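Local structure of lysozyme, putative (Bacillus anthracis, 2WAG) at residues I142-Q147 / W164-L169; E148-Y153 / P172-E177. The protein probably hydrolyses the glycan strands of bacterial cell-wall peptidoglycan, as a lysozyme of glycoside hydrolase family 25. All coordinates share one frame; numbering follows the deposited sequence.

Contact 1 (I142-Q147 / W164-L169); sequences ILYATQ and WIRSVL. With SO4 (sulfate ion), chain F.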
# COMPACT_ATOMS: atom_id res chain seq x y z
N ILE A 142 3.35 -5.61 21.88
CA ILE A 142 2.31 -5.40 20.88
C ILE A 142 2.64 -6.18 19.61
O ILE A 142 3.77 -6.13 19.14
CB ILE A 142 2.23 -3.89 20.52
CG1 ILE A 142 1.86 -3.04 21.75
CG2 ILE A 142 1.23 -3.67 19.40
CD1 ILE A 142 2.29 -1.61 21.59
N LEU A 143 1.65 -6.89 19.06
CA LEU A 143 1.80 -7.53 17.76
C LEU A 143 1.01 -6.74 16.72
O LEU A 143 -0.21 -6.57 16.89
CB LEU A 143 1.29 -8.97 17.77
CG LEU A 143 1.98 -9.89 18.78
CD1 LEU A 143 1.33 -11.27 18.76
CD2 LEU A 143 3.50 -10.00 18.50
N TYR A 144 1.70 -6.25 15.69
CA TYR A 144 1.03 -5.67 14.53
C TYR A 144 0.86 -6.76 13.50
O TYR A 144 1.79 -7.55 13.27
CB TYR A 144 1.89 -4.56 13.93
CG TYR A 144 1.40 -4.10 12.56
CD1 TYR A 144 0.50 -3.04 12.43
CD2 TYR A 144 1.85 -4.74 11.40
CE1 TYR A 144 0.07 -2.62 11.17
CE2 TYR A 144 1.41 -4.34 10.14
CZ TYR A 144 0.54 -3.27 10.03
OH TYR A 144 0.16 -2.86 8.77
N ALA A 145 -0.27 -6.79 12.88
CA ALA A 145 -0.52 -7.74 11.79
C ALA A 145 -1.49 -7.19 10.76
O ALA A 145 -2.30 -6.40 11.09
CB ALA A 145 -1.08 -9.05 12.34
N THR A 146 -1.34 -7.69 9.54
CA THR A 146 -2.38 -7.52 8.54
C THR A 146 -3.50 -8.55 8.80
O THR A 146 -3.32 -9.52 9.56
CB THR A 146 -1.80 -7.76 7.15
OG1 THR A 146 -1.25 -9.09 7.14
CG2 THR A 146 -0.73 -6.72 6.81
N GLN A 147 -4.65 -8.36 8.17
CA GLN A 147 -5.75 -9.30 8.32
C GLN A 147 -5.33 -10.73 7.98
O GLN A 147 -5.64 -11.67 8.71
CB GLN A 147 -6.95 -8.87 7.46
CG GLN A 147 -8.22 -9.70 7.67
CD GLN A 147 -9.28 -9.43 6.61
OE1 GLN A 147 -8.98 -9.32 5.42
NE2 GLN A 147 -10.53 -9.33 7.04
N TRP A 164 -2.31 -4.74 17.28
CA TRP A 164 -2.36 -3.57 16.43
C TRP A 164 -2.74 -4.09 15.04
O TRP A 164 -1.97 -4.82 14.42
CB TRP A 164 -0.99 -2.88 16.46
CG TRP A 164 -0.79 -1.69 15.55
CD1 TRP A 164 -1.71 -1.05 14.75
CD2 TRP A 164 0.45 -1.03 15.36
NE1 TRP A 164 -1.09 -0.01 14.07
CE2 TRP A 164 0.25 0.00 14.41
CE3 TRP A 164 1.75 -1.25 15.86
CZ2 TRP A 164 1.29 0.83 13.97
CZ3 TRP A 164 2.77 -0.44 15.44
CH2 TRP A 164 2.55 0.58 14.49
N ILE A 165 -3.95 -3.78 14.57
CA ILE A 165 -4.47 -4.37 13.33
C ILE A 165 -4.47 -3.37 12.18
O ILE A 165 -4.85 -2.20 12.36
CB ILE A 165 -5.91 -4.94 13.56
CG1 ILE A 165 -6.40 -5.73 12.34
CG2 ILE A 165 -6.91 -3.84 13.96
CD1 ILE A 165 -5.62 -7.01 12.03
N ARG A 166 -4.04 -3.82 11.00
CA ARG A 166 -4.20 -2.99 9.81
C ARG A 166 -5.61 -3.18 9.25
O ARG A 166 -6.04 -4.30 9.00
CB ARG A 166 -3.17 -3.37 8.74
CG ARG A 166 -3.17 -2.38 7.57
CD ARG A 166 -2.27 -2.80 6.41
NE ARG A 166 -2.95 -3.76 5.55
CZ ARG A 166 -2.38 -4.44 4.56
NH1 ARG A 166 -1.08 -4.28 4.28
NH2 ARG A 166 -3.10 -5.28 3.83
N SER A 167 -6.30 -2.06 9.04
CA SER A 167 -7.60 -2.09 8.38
C SER A 167 -7.81 -0.78 7.61
O SER A 167 -8.37 0.18 8.16
CB SER A 167 -8.70 -2.32 9.40
OG SER A 167 -9.96 -2.52 8.77
N VAL A 168 -7.28 -0.73 6.39
CA VAL A 168 -7.25 0.53 5.63
C VAL A 168 -8.43 0.72 4.69
O VAL A 168 -8.53 1.79 4.07
CB VAL A 168 -5.91 0.73 4.87
CG1 VAL A 168 -4.73 0.65 5.83
CG2 VAL A 168 -5.73 -0.25 3.73
N LEU A 169 -9.32 -0.26 4.61
CA LEU A 169 -10.50 -0.15 3.73
C LEU A 169 -11.82 -0.28 4.47
O LEU A 169 -12.88 -0.00 3.90
CB LEU A 169 -10.44 -1.22 2.63
CG LEU A 169 -9.31 -1.10 1.61
CD1 LEU A 169 -9.30 -2.30 0.63
CD2 LEU A 169 -9.42 0.21 0.89
S SO4 F . -6.72 -3.92 4.55
O1 SO4 F . -5.97 -5.19 4.43
O2 SO4 F . -7.94 -4.40 5.13
O3 SO4 F . -5.97 -3.08 5.40
O4 SO4 F . -6.84 -3.57 3.16
O HOH W 1 1.15 -3.57 6.23
O HOH W 2 -5.00 -5.91 6.88
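Tyr144 and Trp164 face each other as a parallel beta bridge and meet in a T-shaped (edge-to-face) aromatic pair. CD1 of Tyr144 stands 3.5 Å above the Trp164 ring plane, over the centre of the indole, with the planes 79° apart. As bridge partners both project from the same sheet face, and CG anti to the backbone N in each sets where the rings begin; the broad, flat indole gives the phenol edge a face to pack on. Beta-branched Ile142 adds its CG2 methyl, 3.8 Å from Trp164 CB and near the plane of the indole, at its edge.

Three backbone hydrogen bonds join the strands beneath: Trp164 N to Leu143 O at 2.8 Å, Ala145 N to Trp164 O at 3.0 Å, and Arg166 N to Ala145 O at 3.1 Å. On the other face, the small Ala145 lies beside Ile165, whose CD1 swings back to Ala145 O.

At the end of strand 162-166, Arg166, in the conformer described, one of two modelled, is long enough to pass Tyr144 OH with its aliphatic part and set one guanidinium face against Thr146 CG2, 3.5 Å from NH1. Its NH2 bonds to O1 of a sulfate, probably from the crystallisation liquor, at 2.9 Å and 167°. NE and Val168 N both donate to sulfate O3. One water links Tyr144 OH to Arg166 NH1, and the hydroxyl also hydrogen-bonds Gln184 OE1.

Trp164 NE1 hydrogen-bonds Asn204 OD1, which helps fix the rotation of the indole. Thr146 OG1 weakly accepts from Ala149 N, capping the first turn of helix 147-154. The two strands bracket that helix in a beta-alpha-beta unit of the TIM-barrel-type sheet, with strand 103-106 beside Tyr144 and strand 182-186 beside Trp164.

Contact 2 (E148-Y153 / P172-E177); sequences EAYDLY and PSLSDE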
# COMPACT_ATOMS: atom_id res chain seq x y z
N GLU A 148 -4.64 -10.90 6.86
CA GLU A 148 -4.27 -12.25 6.44
C GLU A 148 -3.29 -12.90 7.41
O GLU A 148 -3.43 -14.09 7.75
CB GLU A 148 -3.73 -12.24 5.00
CG GLU A 148 -4.83 -11.91 3.98
CD GLU A 148 -4.37 -11.97 2.56
OE1 GLU A 148 -3.18 -11.68 2.30
OE2 GLU A 148 -5.22 -12.28 1.69
N ALA A 149 -2.30 -12.14 7.87
CA ALA A 149 -1.36 -12.68 8.83
C ALA A 149 -2.03 -12.94 10.18
O ALA A 149 -1.74 -13.94 10.85
CB ALA A 149 -0.13 -11.77 8.96
N TYR A 150 -2.93 -12.05 10.59
CA TYR A 150 -3.65 -12.26 11.82
C TYR A 150 -4.43 -13.57 11.72
O TYR A 150 -4.35 -14.43 12.62
CB TYR A 150 -4.60 -11.09 12.10
CG TYR A 150 -5.29 -11.22 13.43
CD1 TYR A 150 -4.70 -10.73 14.58
CD2 TYR A 150 -6.53 -11.87 13.55
CE1 TYR A 150 -5.30 -10.87 15.82
CE2 TYR A 150 -7.16 -12.00 14.79
CZ TYR A 150 -6.52 -11.51 15.93
OH TYR A 150 -7.14 -11.63 17.15
N ASP A 151 -5.18 -13.74 10.65
CA ASP A 151 -6.05 -14.92 10.56
C ASP A 151 -5.26 -16.23 10.54
O ASP A 151 -5.72 -17.23 11.07
CB ASP A 151 -6.97 -14.81 9.35
CG ASP A 151 -8.05 -13.76 9.53
OD1 ASP A 151 -8.24 -13.25 10.66
OD2 ASP A 151 -8.72 -13.46 8.53
N LEU A 152 -4.06 -16.19 9.96
CA LEU A 152 -3.25 -17.39 9.80
C LEU A 152 -2.27 -17.68 10.94
O LEU A 152 -1.80 -18.82 11.07
CB LEU A 152 -2.50 -17.34 8.47
CG LEU A 152 -3.31 -17.69 7.22
CD1 LEU A 152 -2.58 -17.23 5.96
CD2 LEU A 152 -3.60 -19.18 7.16
N TYR A 153 -1.92 -16.69 11.76
CA TYR A 153 -0.95 -16.88 12.78
C TYR A 153 -1.32 -16.38 14.17
O TYR A 153 -0.80 -16.84 15.10
CB TYR A 153 0.35 -16.26 12.35
CG TYR A 153 0.88 -16.77 11.04
CD1 TYR A 153 1.07 -18.12 10.84
CD2 TYR A 153 1.17 -15.94 10.01
CE1 TYR A 153 1.56 -18.59 9.64
CE2 TYR A 153 1.64 -16.39 8.83
CZ TYR A 153 1.84 -17.72 8.65
OH TYR A 153 2.31 -18.16 7.43
N PRO A 172 -12.44 -1.50 11.77
CA PRO A 172 -11.56 -2.56 12.27
C PRO A 172 -12.31 -3.67 12.98
O PRO A 172 -13.23 -3.42 13.76
CB PRO A 172 -10.68 -1.82 13.27
CG PRO A 172 -11.59 -0.71 13.80
CD PRO A 172 -12.39 -0.28 12.59
N SER A 173 -11.94 -4.91 12.70
CA SER A 173 -12.45 -6.04 13.49
C SER A 173 -11.60 -7.27 13.29
O SER A 173 -11.11 -7.55 12.19
CB SER A 173 -13.90 -6.38 13.13
OG SER A 173 -13.94 -7.08 11.90
N LEU A 174 -11.45 -8.01 14.37
CA LEU A 174 -10.62 -9.21 14.40
C LEU A 174 -11.53 -10.43 14.32
O LEU A 174 -12.60 -10.44 14.94
CB LEU A 174 -9.78 -9.25 15.69
CG LEU A 174 -8.82 -8.07 15.86
CD1 LEU A 174 -8.11 -8.12 17.20
CD2 LEU A 174 -7.82 -8.02 14.70
N SER A 175 -11.11 -11.43 13.55
CA SER A 175 -11.99 -12.55 13.20
C SER A 175 -12.36 -13.46 14.38
O SER A 175 -13.33 -14.20 14.30
CB SER A 175 -11.36 -13.40 12.09
OG SER A 175 -10.11 -13.90 12.53
N ASP A 176 -11.57 -13.42 15.45
CA ASP A 176 -11.89 -14.15 16.68
C ASP A 176 -12.60 -13.28 17.72
O ASP A 176 -12.75 -13.68 18.88
CB ASP A 176 -10.63 -14.79 17.29
CG ASP A 176 -9.52 -13.81 17.55
OD1 ASP A 176 -9.64 -12.61 17.19
OD2 ASP A 176 -8.50 -14.25 18.13
N GLU A 177 -13.04 -12.10 17.27
CA GLU A 177 -13.80 -11.15 18.10
C GLU A 177 -12.99 -10.52 19.24
O GLU A 177 -13.53 -9.91 20.14
CB GLU A 177 -15.13 -11.75 18.59
CG GLU A 177 -16.05 -12.13 17.43
CD GLU A 177 -17.44 -12.56 17.87
OE1 GLU A 177 -17.69 -12.69 19.09
OE2 GLU A 177 -18.28 -12.78 16.98
O HOH W 3 -9.18 -10.81 11.45
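Tyr150 and Asp151 reach from helix 147-154 to a type I beta turn, Leu174 to Glu177, in the loop between strands 162-166 and 182-186, so a helix of the barrel's outer layer is tied to the loop that follows the next strand. The apolar part is a CH-pi contact: Leu174 CD2 sits 3.8 Å from the centroid of the Tyr150 ring, only 8° off its normal. CG of Tyr150 is anti to the backbone N, which carries the start of the ring toward the turn, and a branched leucine can lay one methyl over its face while the other, CD1, touches the hydroxyl.

The polar part is a pair of hydrogen bonds. Tyr150 OH donates to Asp176 OD1 at 2.7 Å, on the syn side of a carboxylate turned 74° from the ring. Asp156 N holds OD2 of the same acid, and the Asp176 side chain comes to about 3 Å from the bound magnesium ion at its nearest atom. Nearer the surface, a water bridges Asp151 OD1 and Ser175 N. The short serine side chain also donates directly: Ser175 OG meets Asp151 OD1 at 2.7 Å, from 50° above the carboxylate plane.

Overall arrangement
From the N terminus, the chain runs up strand 142-145 and straight into helix 147-154, so the first segments of contacts 1 and 2 are consecutive. It then returns through strand 162-166, where contact 1 closes a loop of 16 residues, completing the beta-alpha-beta crossover. A few residues later, 172-177 turns back to the helix, and contact 2 closes a second loop of 18 residues. The segments alternate along the sequence, so the loops cross rather than nest. They meet where Ile165 CG1 packs 3.6 Å from Leu174 CD2 and where Ala145 and Ile165 touch Tyr150, binding strand pair, helix and following loop together.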